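Local coordinates for acyl-CoA Binding Protein (Moniliophthora perniciosa, PDB 3FP5) that probably binds long-chain acyl-CoA esters and carries them through the cell as a small all-helical protein of fatty acid metabolism, at residues A[21-25]-A[91-96]; A[37-42]-A[73-77]; A[84-88]-A[100-104]. All blocks are in the same frame, centred on the assembly; numbering follows the deposited sequence.

The contacts lie in one small all-helical fold, contacts 1 and 3 on the same side of the chain's centre and contact 2 opposite contact 1. Helix 73-91 is shared: its start packs on helix 28-42 (contact 2) and its later turns on helix 94-105 (contact 3), while contact 1 sets the loop after helix 5-17 against the turn between helices 73-91 and 94-105. Contacts 1 and 3, centres 11 Å apart, are joined by Ser96 OG and Leu88 O at 2.9 Å, probably a hydrogen bond. Contact 2 lies 24 Å from contact 1 and 17 Å from contact 3, centre to centre. Contact 1 opens first and spans contact 2; its segments alternate with those of contact 3.

Contact 1: residues A[21-25]-A[91-96]; sequences DGPIK and ADTEES
Ile24 lays its side chain across Ala91, Thr93, Glu95 and Ser96, the capped turn that joins helix 73-91 to helix 94-105. The turn is a tight reversal: Ala91 is still helical, Asp92 leaves helical geometry with positive phi (57/51), and Thr93, extended at -119/168, is the N-cap of the next helix. Thr93 and Ser96 form a capping box, Ser96 N donating to Thr93 OG1 at 3.0 Å and Thr93 N to Ser96 OG at 2.9 Å; both side chains take the p rotamer, which brings each oxygen to the other's amide. Leu88 O, one turn before Ala91, is a further partner of the Ser96 hydroxyl.

The opposing loop, 21-25, has no regular structure; it passes through Pro23 (-71/-22) into an extended Ile24 (-113/100). The nearest CA pair is Ile24 and Ala91, 6.0 Å apart. With chi1 m and chi2 t, Ile24 sends CD1 to 3.8 Å from Ser96 CB and 3.9 Å from Glu95 CG, while its CG1 lies 4.1 Å from Ala91 CB. No hydrogen bond crosses between the segments, so the loop is held to the turn by van der Waals contact, with 221 Å² buried in all. At the exposed margin the t,t side chain of Glu95 extends beside the proline ring, leaving Glu95 OE1 4.1 Å from Pro23 CG.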
ATOM      1  N   ASP A  21       4.051  16.405  -0.467  1.00 31.58           N
ATOM      2  CA  ASP A  21       3.085  17.492  -0.514  1.00 31.76           C
ATOM      3  C   ASP A  21       2.453  17.468  -1.898  1.00 34.01           C
ATOM      4  O   ASP A  21       3.139  17.645  -2.903  1.00 35.26           O
ATOM      5  CB  ASP A  21       3.795  18.835  -0.262  1.00 34.86           C
ATOM      6  CG  ASP A  21       2.836  20.027  -0.216  1.00 34.08           C
ATOM      7  OD1 ASP A  21       2.004  20.110   0.721  1.00 27.18           O
ATOM      8  OD2 ASP A  21       2.941  20.908  -1.101  1.00 33.13           O
ATOM      9  N   GLY A  22       1.149  17.219  -1.952  1.00 33.78           N
ATOM     10  CA  GLY A  22       0.444  17.172  -3.219  1.00 25.03           C
ATOM     11  C   GLY A  22      -1.044  16.962  -3.032  1.00 26.93           C
ATOM     12  O   GLY A  22      -1.506  16.695  -1.924  1.00 32.86           O
ATOM     13  N   PRO A  23      -1.809  17.090  -4.123  1.00 23.96           N
ATOM     14  CA  PRO A  23      -3.267  16.920  -4.123  1.00 26.22           C
ATOM     15  C   PRO A  23      -3.699  15.462  -3.926  1.00 29.34           C
ATOM     16  O   PRO A  23      -4.834  15.208  -3.517  1.00 33.03           O
ATOM     17  CB  PRO A  23      -3.672  17.427  -5.517  1.00 25.66           C
ATOM     18  CG  PRO A  23      -2.413  17.310  -6.333  1.00 22.97           C
ATOM     19  CD  PRO A  23      -1.346  17.717  -5.372  1.00 23.69           C
ATOM     20  N   ILE A  24      -2.813  14.517  -4.223  1.00 22.33           N
ATOM     21  CA  ILE A  24      -3.100  13.111  -3.956  1.00 21.23           C
ATOM     22  C   ILE A  24      -2.159  12.638  -2.863  1.00 24.51           C
ATOM     23  O   ILE A  24      -0.992  12.336  -3.116  1.00 25.08           O
ATOM     24  CB  ILE A  24      -2.948  12.233  -5.214  1.00 19.52           C
ATOM     25  CG1 ILE A  24      -3.893  12.706  -6.324  1.00 21.83           C
ATOM     26  CG2 ILE A  24      -3.212  10.764  -4.867  1.00 23.37           C
ATOM     27  CD1 ILE A  24      -3.591  12.093  -7.679  1.00 24.28           C
ATOM     28  N   LYS A  25      -2.671  12.594  -1.640  1.00 25.88           N
ATOM     29  CA  LYS A  25      -1.816  12.406  -0.478  1.00 26.18           C
ATOM     30  C   LYS A  25      -2.394  11.401   0.510  1.00 25.91           C
ATOM     31  O   LYS A  25      -3.383  11.689   1.188  1.00 27.31           O
ATOM     32  CB  LYS A  25      -1.594  13.743   0.230  1.00 31.27           C
ATOM     33  CG  LYS A  25      -0.535  13.696   1.319  1.00 38.94           C
ATOM     34  CD  LYS A  25      -0.542  14.974   2.147  1.00 50.09           C
ATOM     35  CE  LYS A  25       0.717  15.095   2.990  1.00 55.17           C
ATOM     36  NZ  LYS A  25       1.066  13.816   3.670  1.00 56.44           N
ATOM     37  N   ALA A  91      -9.795  11.698  -3.794  1.00 20.77           N
ATOM     38  CA  ALA A  91      -9.090  12.879  -4.299  1.00 23.09           C
ATOM     39  C   ALA A  91      -9.907  13.527  -5.410  1.00 22.11           C
ATOM     40  O   ALA A  91     -10.035  14.755  -5.475  1.00 25.82           O
ATOM     41  CB  ALA A  91      -7.709  12.515  -4.799  1.00 18.93           C
ATOM     42  N   ASP A  92     -10.430  12.692  -6.301  1.00 20.75           N
ATOM     43  CA  ASP A  92     -11.427  13.119  -7.267  1.00 21.48           C
ATOM     44  C   ASP A  92     -10.950  14.276  -8.151  1.00 21.71           C
ATOM     45  O   ASP A  92     -11.624  15.308  -8.281  1.00 26.75           O
ATOM     46  CB  ASP A  92     -12.712  13.500  -6.534  1.00 30.04           C
ATOM     47  CG  ASP A  92     -13.842  13.838  -7.479  1.00 30.07           C
ATOM     48  OD1 ASP A  92     -14.083  13.056  -8.430  1.00 32.48           O
ATOM     49  OD2 ASP A  92     -14.487  14.887  -7.265  1.00 39.46           O
ATOM     50  N   THR A  93      -9.778  14.102  -8.749  1.00 16.00           N
ATOM     51  CA  THR A  93      -9.248  15.068  -9.706  1.00 16.79           C
ATOM     52  C   THR A  93      -9.058  14.380 -11.054  1.00 17.39           C
ATOM     53  O   THR A  93      -9.127  13.151 -11.156  1.00 16.74           O
ATOM     54  CB  THR A  93      -7.896  15.659  -9.242  1.00 21.70           C
ATOM     55  OG1 THR A  93      -6.905  14.627  -9.189  1.00 21.62           O
ATOM     56  CG2 THR A  93      -8.024  16.303  -7.862  1.00 23.53           C
ATOM     57  N   GLU A  94      -8.823  15.162 -12.099  1.00 17.68           N
ATOM     58  CA  GLU A  94      -8.567  14.561 -13.396  1.00 15.96           C
ATOM     59  C   GLU A  94      -7.294  13.738 -13.332  1.00 13.69           C
ATOM     60  O   GLU A  94      -7.163  12.728 -14.021  1.00 14.35           O
ATOM     61  CB  GLU A  94      -8.455  15.644 -14.472  1.00 17.49           C
ATOM     62  CG  GLU A  94      -9.785  16.317 -14.763  1.00 18.59           C
ATOM     63  CD  GLU A  94     -10.789  15.346 -15.354  1.00 25.65           C
ATOM     64  OE1 GLU A  94     -10.375  14.470 -16.144  1.00 24.96           O
ATOM     65  OE2 GLU A  94     -11.990  15.458 -15.033  1.00 34.02           O
ATOM     66  N   GLU A  95      -6.350  14.177 -12.502  1.00 14.80           N
ATOM     67  CA  GLU A  95      -5.109  13.433 -12.316  1.00 13.68           C
ATOM     68  C   GLU A  95      -5.385  12.078 -11.660  1.00 13.79           C
ATOM     69  O   GLU A  95      -4.914  11.045 -12.141  1.00 15.31           O
ATOM     70  CB  GLU A  95      -4.102  14.234 -11.486  1.00 15.71           C
ATOM     71  CG  GLU A  95      -2.793  13.485 -11.221  1.00 18.33           C
ATOM     72  CD  GLU A  95      -1.812  14.279 -10.372  1.00 24.50           C
ATOM     73  OE1 GLU A  95      -2.172  15.384  -9.908  1.00 26.45           O
ATOM     74  OE2 GLU A  95      -0.670  13.800 -10.178  1.00 26.03           O
ATOM     75  N   SER A  96      -6.165  12.078 -10.581  1.00 13.54           N
ATOM     76  CA  SER A  96      -6.487  10.822  -9.905  1.00 14.33           C
ATOM     77  C   SER A  96      -7.304   9.897 -10.822  1.00 13.99           C
ATOM     78  O   SER A  96      -7.120   8.679 -10.802  1.00 13.60           O
ATOM     79  CB  SER A  96      -7.186  11.049  -8.553  1.00 17.13           C
ATOM     80  OG  SER A  96      -8.537  11.437  -8.690  1.00 16.42           O
TER

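Contact 2: residues A[37-42]-A[73-77]; sequences YFKQAT and KEVAY. With ZN (zinc ion), chain B.
This is a close helix-helix packing in the acyl-CoA binding protein fold, where the C-terminal end of helix 28-42 meets the first turns of helix 73-91. The two short segments run roughly antiparallel, at 145° between their directions (signed crossing angle -145°), with axes 7.9 Å apart. Small residues permit this approach: Ala41 CB and Ala76 CB touch at 3.6 Å, and the register pairs Tyr37 with Ala76 (CA-CA 5.0 Å) and Ala41 with Lys73 (4.4 Å). Both backbones are helical, as Ala41 N to Tyr37 O and Tyr77 N to Lys73 O, each 2.8 Å, attest.

Larger side chains flank the alanines. Tyr37, chi1 m, brings CD1 to 3.9 Å from Ala76 CB; Tyr77, also m, starts away from the partner helix yet reaches Ala41 CB with CD1 at 3.7 Å. Lys73 stretches along the end of helix 28-42, its CD 3.2 Å from Ala41 O. Gln40 packs CB against Ala76 CB at 4.1 Å and hydrogen-bonds through NE2 to Thr71 O and Asp45. A water bridges the helices, donating to Ala41 O at 2.8 Å and hydrogen-bonded to Tyr77 OH at 2.8 Å.

The CA-to-CB bond of Glu74 is directed away from the partner helix; its t,t side chain binds a zinc ion, as does His2, with Glu74 OE2 2.1 Å from the metal, which two waters also bind.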
ATOM      1  N   TYR A  37       0.798  -4.080   3.634  1.00 10.96           N
ATOM      2  CA  TYR A  37       0.425  -4.958   2.525  1.00  9.77           C
ATOM      3  C   TYR A  37       1.510  -5.045   1.454  1.00 11.41           C
ATOM      4  O   TYR A  37       1.623  -6.062   0.767  1.00 12.05           O
ATOM      5  CB  TYR A  37      -0.951  -4.603   1.946  1.00 15.11           C
ATOM      6  CG  TYR A  37      -2.061  -5.056   2.864  1.00 10.64           C
ATOM      7  CD1 TYR A  37      -2.212  -6.408   3.183  1.00  9.39           C
ATOM      8  CD2 TYR A  37      -2.937  -4.140   3.445  1.00 13.92           C
ATOM      9  CE1 TYR A  37      -3.219  -6.832   4.023  1.00 11.43           C
ATOM     10  CE2 TYR A  37      -3.939  -4.561   4.308  1.00 16.00           C
ATOM     11  CZ  TYR A  37      -4.072  -5.915   4.593  1.00 15.50           C
ATOM     12  OH  TYR A  37      -5.060  -6.358   5.443  1.00 16.35           O
ATOM     13  N   PHE A  38       2.313  -3.987   1.309  1.00 12.10           N
ATOM     14  CA  PHE A  38       3.459  -4.080   0.423  1.00 10.49           C
ATOM     15  C   PHE A  38       4.415  -5.192   0.874  1.00 10.54           C
ATOM     16  O   PHE A  38       4.816  -6.028   0.072  1.00 10.86           O
ATOM     17  CB  PHE A  38       4.209  -2.755   0.306  1.00 11.10           C
ATOM     18  CG  PHE A  38       5.475  -2.871  -0.493  1.00 11.21           C
ATOM     19  CD1 PHE A  38       5.440  -2.839  -1.883  1.00 12.96           C
ATOM     20  CD2 PHE A  38       6.698  -3.045   0.141  1.00 14.69           C
ATOM     21  CE1 PHE A  38       6.606  -2.957  -2.624  1.00 15.72           C
ATOM     22  CE2 PHE A  38       7.867  -3.169  -0.593  1.00 17.79           C
ATOM     23  CZ  PHE A  38       7.827  -3.128  -1.975  1.00 15.27           C
ATOM     24  N   LYS A  39       4.775  -5.194   2.156  1.00 12.42           N
ATOM     25  CA  LYS A  39       5.642  -6.240   2.681  1.00 15.34           C
ATOM     26  C   LYS A  39       4.975  -7.607   2.560  1.00 12.23           C
ATOM     27  O   LYS A  39       5.590  -8.566   2.102  1.00 12.87           O
ATOM     28  CB  LYS A  39       6.023  -5.944   4.130  1.00 12.66           C
ATOM     29  CG  LYS A  39       6.723  -4.619   4.286  1.00 12.43           C
ATOM     30  CD  LYS A  39       8.036  -4.609   3.512  1.00 14.26           C
ATOM     31  CE  LYS A  39       9.038  -5.569   4.124  1.00 18.84           C
ATOM     32  NZ  LYS A  39      10.414  -5.317   3.584  1.00 22.55           N
ATOM     33  N   GLN A  40       3.706  -7.684   2.943  1.00 10.36           N
ATOM     34  CA  GLN A  40       2.990  -8.962   2.934  1.00 11.14           C
ATOM     35  C   GLN A  40       2.861  -9.527   1.511  1.00 13.33           C
ATOM     36  O   GLN A  40       2.846 -10.750   1.305  1.00 15.45           O
ATOM     37  CB  GLN A  40       1.618  -8.800   3.586  1.00 11.85           C
ATOM     38  CG  GLN A  40       0.926 -10.121   3.935  1.00 11.25           C
ATOM     39  CD  GLN A  40       1.629 -10.904   5.049  1.00 11.05           C
ATOM     40  OE1 GLN A  40       2.395 -10.328   5.828  1.00 11.26           O
ATOM     41  NE2 GLN A  40       1.376 -12.204   5.123  1.00 12.69           N
ATOM     42  N   ALA A  41       2.768  -8.632   0.528  1.00  9.51           N
ATOM     43  CA  ALA A  41       2.599  -9.044  -0.871  1.00 13.59           C
ATOM     44  C   ALA A  41       3.899  -9.500  -1.520  1.00 14.36           C
ATOM     45  O   ALA A  41       3.885 -10.246  -2.499  1.00 17.41           O
ATOM     46  CB  ALA A  41       1.987  -7.900  -1.701  1.00 12.73           C
ATOM     47  N   THR A  42       5.020  -9.026  -0.992  1.00 13.59           N
ATOM     48  CA  THR A  42       6.301  -9.262  -1.630  1.00 15.32           C
ATOM     49  C   THR A  42       7.151 -10.234  -0.818  1.00 18.33           C
ATOM     50  O   THR A  42       7.548 -11.284  -1.320  1.00 30.65           O
ATOM     51  CB  THR A  42       7.052  -7.931  -1.876  1.00 17.15           C
ATOM     52  OG1 THR A  42       7.162  -7.202  -0.644  1.00 18.30           O
ATOM     53  CG2 THR A  42       6.293  -7.084  -2.907  1.00 16.77           C
ATOM     54  N   LYS A  73      -0.549 -13.564  -0.390  1.00 13.20           N
ATOM     55  CA  LYS A  73      -0.080 -12.500  -1.275  1.00 15.37           C
ATOM     56  C   LYS A  73      -1.235 -11.943  -2.084  1.00 13.29           C
ATOM     57  O   LYS A  73      -1.311 -10.730  -2.297  1.00 12.36           O
ATOM     58  CB  LYS A  73       1.046 -12.967  -2.202  1.00 15.15           C
ATOM     59  CG  LYS A  73       2.357 -13.213  -1.458  1.00 16.12           C
ATOM     60  CD  LYS A  73       3.514 -13.429  -2.424  1.00 19.32           C
ATOM     61  CE  LYS A  73       4.797 -13.725  -1.664  1.00 29.95           C
ATOM     62  NZ  LYS A  73       5.877 -14.184  -2.577  1.00 39.85           N
ATOM     63  N   GLU A  74      -2.151 -12.799  -2.527  1.00 13.73           N
ATOM     64  CA  GLU A  74      -3.228 -12.272  -3.355  1.00 17.48           C
ATOM     65  C   GLU A  74      -4.153 -11.319  -2.602  1.00 15.33           C
ATOM     66  O   GLU A  74      -4.577 -10.301  -3.146  1.00 12.98           O
ATOM     67  CB  GLU A  74      -4.035 -13.358  -4.029  1.00 15.46           C
ATOM     68  CG  GLU A  74      -4.954 -12.718  -5.056  1.00 14.46           C
ATOM     69  CD  GLU A  74      -5.599 -13.704  -5.966  1.00 15.19           C
ATOM     70  OE1 GLU A  74      -5.424 -14.928  -5.773  1.00 17.07           O
ATOM     71  OE2 GLU A  74      -6.256 -13.230  -6.909  1.00 17.72           O
ATOM     72  N   VAL A  75      -4.462 -11.629  -1.349  1.00 13.24           N
ATOM     73  CA  VAL A  75      -5.250 -10.687  -0.565  1.00 10.27           C
ATOM     74  C   VAL A  75      -4.468  -9.383  -0.356  1.00 12.70           C
ATOM     75  O   VAL A  75      -5.027  -8.285  -0.431  1.00 12.58           O
ATOM     76  CB  VAL A  75      -5.721 -11.309   0.758  1.00 11.65           C
ATOM     77  CG1 VAL A  75      -6.348 -10.241   1.648  1.00 12.41           C
ATOM     78  CG2 VAL A  75      -6.730 -12.435   0.455  1.00 14.00           C
ATOM     79  N   ALA A  76      -3.166  -9.510  -0.122  1.00  9.75           N
ATOM     80  CA  ALA A  76      -2.296  -8.347   0.023  1.00  9.95           C
ATOM     81  C   ALA A  76      -2.343  -7.479  -1.238  1.00 11.60           C
ATOM     82  O   ALA A  76      -2.486  -6.260  -1.137  1.00 12.07           O
ATOM     83  CB  ALA A  76      -0.859  -8.773   0.324  1.00 12.95           C
ATOM     84  N   TYR A  77      -2.228  -8.113  -2.410  1.00  8.94           N
ATOM     85  CA  TYR A  77      -2.385  -7.403  -3.688  1.00 13.48           C
ATOM     86  C   TYR A  77      -3.696  -6.637  -3.720  1.00 15.26           C
ATOM     87  O   TYR A  77      -3.731  -5.457  -4.072  1.00 12.45           O
ATOM     88  CB  TYR A  77      -2.432  -8.372  -4.871  1.00 10.85           C
ATOM     89  CG  TYR A  77      -1.156  -9.110  -5.197  1.00 11.70           C
ATOM     90  CD1 TYR A  77       0.079  -8.665  -4.739  1.00 10.93           C
ATOM     91  CD2 TYR A  77      -1.194 -10.253  -5.995  1.00 15.04           C
ATOM     92  CE1 TYR A  77       1.250  -9.354  -5.055  1.00 15.36           C
ATOM     93  CE2 TYR A  77      -0.038 -10.942  -6.313  1.00 16.72           C
ATOM     94  CZ  TYR A  77       1.180 -10.495  -5.839  1.00 19.59           C
ATOM     95  OH  TYR A  77       2.330 -11.181  -6.168  1.00 20.92           O
TER
HETATM   96 ZN    ZN B 107      -6.855 -14.772  -8.154  1.00 23.16          ZN
HETATM   97  O   HOH W   1       4.617  -9.879  -5.132  1.00 22.48           O
HETATM   98  O   HOH W   2      -4.854 -14.076  -8.217  1.00 20.74           O
HETATM   99  O   HOH W   3      -8.852 -15.194  -7.357  1.00 23.09           O

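Contact 3: residues A[84-88]-A[100-104]; sequences LLEIL and IAEIE
Segments 84-88 and 100-104 are regular helix throughout, with Leu88 N to Leu84 O at 2.8 Å and Glu104 N to Ile100 O at 3.0 Å. They belong to consecutive helices forming an antiparallel helical hairpin: the directions differ by 152° (signed crossing angle -152°), the axes approach to 10.9 Å, and the nearest CA atoms, of Leu85 and Ile100, are 6.4 Å apart.

The contacts are apolar, made by five branched side chains. Ile103, m,t, directs CD1 among three leucines: Leu84 CD2 lies 3.6 Å from Ile103 CD1, Leu85 CD2 3.8 Å and Leu88 CD1 3.9 Å from the same atom. Ile100, also m,t, meets two of the same leucines, its CG1 3.6 Å from Leu88 CB and 4.0 Å from Leu85 CD2. Leu84 leaves its helix sideways, and its t,p rotamer brings CD2 to Ile103.

Helix 5-17 extends this apolar layer, Ile14 touching both Leu84 and Ile103. Polar links lie at the margins, where Lys7 hydrogen-bonds to the carbonyls of Ile103 and Glu104.

No hydrogen bond joins the two segments, and 250 Å² is buried between them; the wide axis spacing is filled by leucine and isoleucine, so between these segments the contact rests on dispersion and the hydrophobic effect.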
ATOM      1  N   LEU A  84      -5.471   2.189  -2.672  1.00 12.42           N
ATOM      2  CA  LEU A  84      -5.076   3.253  -3.590  1.00 14.08           C
ATOM      3  C   LEU A  84      -6.295   3.746  -4.376  1.00 11.83           C
ATOM      4  O   LEU A  84      -6.497   4.959  -4.546  1.00 12.69           O
ATOM      5  CB  LEU A  84      -3.982   2.765  -4.546  1.00 14.29           C
ATOM      6  CG  LEU A  84      -3.566   3.791  -5.603  1.00 12.38           C
ATOM      7  CD1 LEU A  84      -3.085   5.101  -4.938  1.00 14.36           C
ATOM      8  CD2 LEU A  84      -2.488   3.212  -6.506  1.00 13.40           C
ATOM      9  N   LEU A  85      -7.121   2.818  -4.858  1.00 12.76           N
ATOM     10  CA  LEU A  85      -8.320   3.235  -5.596  1.00 13.96           C
ATOM     11  C   LEU A  85      -9.240   4.092  -4.729  1.00 16.36           C
ATOM     12  O   LEU A  85      -9.780   5.100  -5.192  1.00 15.66           O
ATOM     13  CB  LEU A  85      -9.076   2.031  -6.166  1.00 14.25           C
ATOM     14  CG  LEU A  85      -8.338   1.343  -7.314  1.00 13.68           C
ATOM     15  CD1 LEU A  85      -9.042   0.069  -7.739  1.00 17.84           C
ATOM     16  CD2 LEU A  85      -8.203   2.303  -8.493  1.00 17.42           C
ATOM     17  N   GLU A  86      -9.405   3.693  -3.472  1.00 17.20           N
ATOM     18  CA  GLU A  86     -10.199   4.450  -2.513  1.00 14.58           C
ATOM     19  C   GLU A  86      -9.673   5.877  -2.439  1.00 16.73           C
ATOM     20  O   GLU A  86     -10.425   6.842  -2.569  1.00 18.50           O
ATOM     21  CB  GLU A  86     -10.112   3.791  -1.134  1.00 14.30           C
ATOM     22  CG  GLU A  86     -10.757   4.581  -0.020  1.00 20.70           C
ATOM     23  CD  GLU A  86     -10.524   3.954   1.344  1.00 29.08           C
ATOM     24  OE1 GLU A  86      -9.911   2.864   1.410  1.00 28.50           O
ATOM     25  OE2 GLU A  86     -10.949   4.559   2.349  1.00 31.44           O
ATOM     26  N   ILE A  87      -8.362   5.996  -2.253  1.00 13.47           N
ATOM     27  CA  ILE A  87      -7.718   7.296  -2.106  1.00 16.61           C
ATOM     28  C   ILE A  87      -7.850   8.151  -3.369  1.00 15.88           C
ATOM     29  O   ILE A  87      -8.096   9.356  -3.285  1.00 18.20           O
ATOM     30  CB  ILE A  87      -6.234   7.134  -1.718  1.00 15.49           C
ATOM     31  CG1 ILE A  87      -6.122   6.702  -0.261  1.00 15.82           C
ATOM     32  CG2 ILE A  87      -5.463   8.426  -1.961  1.00 19.36           C
ATOM     33  CD1 ILE A  87      -4.740   6.158   0.119  1.00 22.25           C
ATOM     34  N   LEU A  88      -7.689   7.525  -4.534  1.00 11.68           N
ATOM     35  CA  LEU A  88      -7.771   8.243  -5.798  1.00 11.80           C
ATOM     36  C   LEU A  88      -9.196   8.724  -6.011  1.00 14.62           C
ATOM     37  O   LEU A  88      -9.415   9.824  -6.496  1.00 18.63           O
ATOM     38  CB  LEU A  88      -7.340   7.344  -6.962  1.00 13.91           C
ATOM     39  CG  LEU A  88      -5.861   6.942  -6.970  1.00 12.33           C
ATOM     40  CD1 LEU A  88      -5.594   5.925  -8.059  1.00 14.90           C
ATOM     41  CD2 LEU A  88      -4.980   8.172  -7.154  1.00 12.54           C
ATOM     42  N   ILE A 100      -6.466   5.984 -11.801  1.00 11.64           N
ATOM     43  CA  ILE A 100      -7.457   4.919 -11.750  1.00 13.11           C
ATOM     44  C   ILE A 100      -7.495   4.194 -13.099  1.00 14.69           C
ATOM     45  O   ILE A 100      -7.473   2.961 -13.159  1.00 14.97           O
ATOM     46  CB  ILE A 100      -8.841   5.481 -11.392  1.00 14.43           C
ATOM     47  CG1 ILE A 100      -8.849   5.949  -9.928  1.00 14.35           C
ATOM     48  CG2 ILE A 100      -9.922   4.426 -11.625  1.00 15.51           C
ATOM     49  CD1 ILE A 100     -10.096   6.689  -9.496  1.00 18.33           C
ATOM     50  N   ALA A 101      -7.526   4.965 -14.184  1.00 13.66           N
ATOM     51  CA  ALA A 101      -7.551   4.376 -15.518  1.00 15.29           C
ATOM     52  C   ALA A 101      -6.325   3.504 -15.817  1.00 16.59           C
ATOM     53  O   ALA A 101      -6.445   2.460 -16.468  1.00 16.70           O
ATOM     54  CB  ALA A 101      -7.724   5.459 -16.573  1.00 17.63           C
ATOM     55  N   GLU A 102      -5.152   3.914 -15.332  1.00 13.47           N
ATOM     56  CA  GLU A 102      -3.921   3.147 -15.545  1.00 11.96           C
ATOM     57  C   GLU A 102      -3.946   1.831 -14.784  1.00 11.18           C
ATOM     58  O   GLU A 102      -3.488   0.801 -15.283  1.00 15.19           O
ATOM     59  CB  GLU A 102      -2.690   3.927 -15.078  1.00 17.07           C
ATOM     60  CG  GLU A 102      -2.257   5.015 -15.997  1.00 26.24           C
ATOM     61  CD  GLU A 102      -1.839   4.492 -17.349  1.00 23.24           C
ATOM     62  OE1 GLU A 102      -0.658   4.090 -17.537  1.00 17.62           O
ATOM     63  OE2 GLU A 102      -2.718   4.498 -18.222  1.00 18.52           O
ATOM     64  N   ILE A 103      -4.469   1.871 -13.564  1.00 14.27           N
ATOM     65  CA  ILE A 103      -4.636   0.648 -12.781  1.00 10.65           C
ATOM     66  C   ILE A 103      -5.604  -0.302 -13.495  1.00 13.35           C
ATOM     67  O   ILE A 103      -5.323  -1.495 -13.629  1.00 15.29           O
ATOM     68  CB  ILE A 103      -5.098   0.955 -11.348  1.00  9.96           C
ATOM     69  CG1 ILE A 103      -4.039   1.799 -10.617  1.00 12.60           C
ATOM     70  CG2 ILE A 103      -5.348  -0.345 -10.577  1.00 12.79           C
ATOM     71  CD1 ILE A 103      -4.532   2.436  -9.330  1.00 16.23           C
ATOM     72  N   GLU A 104      -6.696   0.205 -13.959  1.00 13.92           N
ATOM     73  CA  GLU A 104      -7.691  -0.606 -14.673  1.00 16.17           C
ATOM     74  C   GLU A 104      -7.118  -1.308 -15.895  1.00 16.65           C
ATOM     75  O   GLU A 104      -7.543  -2.416 -16.243  1.00 18.56           O
ATOM     76  CB  GLU A 104      -8.877   0.251 -15.114  1.00 18.01           C
ATOM     77  CG  GLU A 104      -9.979  -0.523 -15.793  1.00 34.32           C
ATOM     78  CD  GLU A 104     -10.645  -1.509 -14.859  1.00 51.10           C
ATOM     79  OE1 GLU A 104     -10.413  -1.411 -13.632  1.00 52.09           O
ATOM     80  OE2 GLU A 104     -11.398  -2.381 -15.350  1.00 60.46           O
TER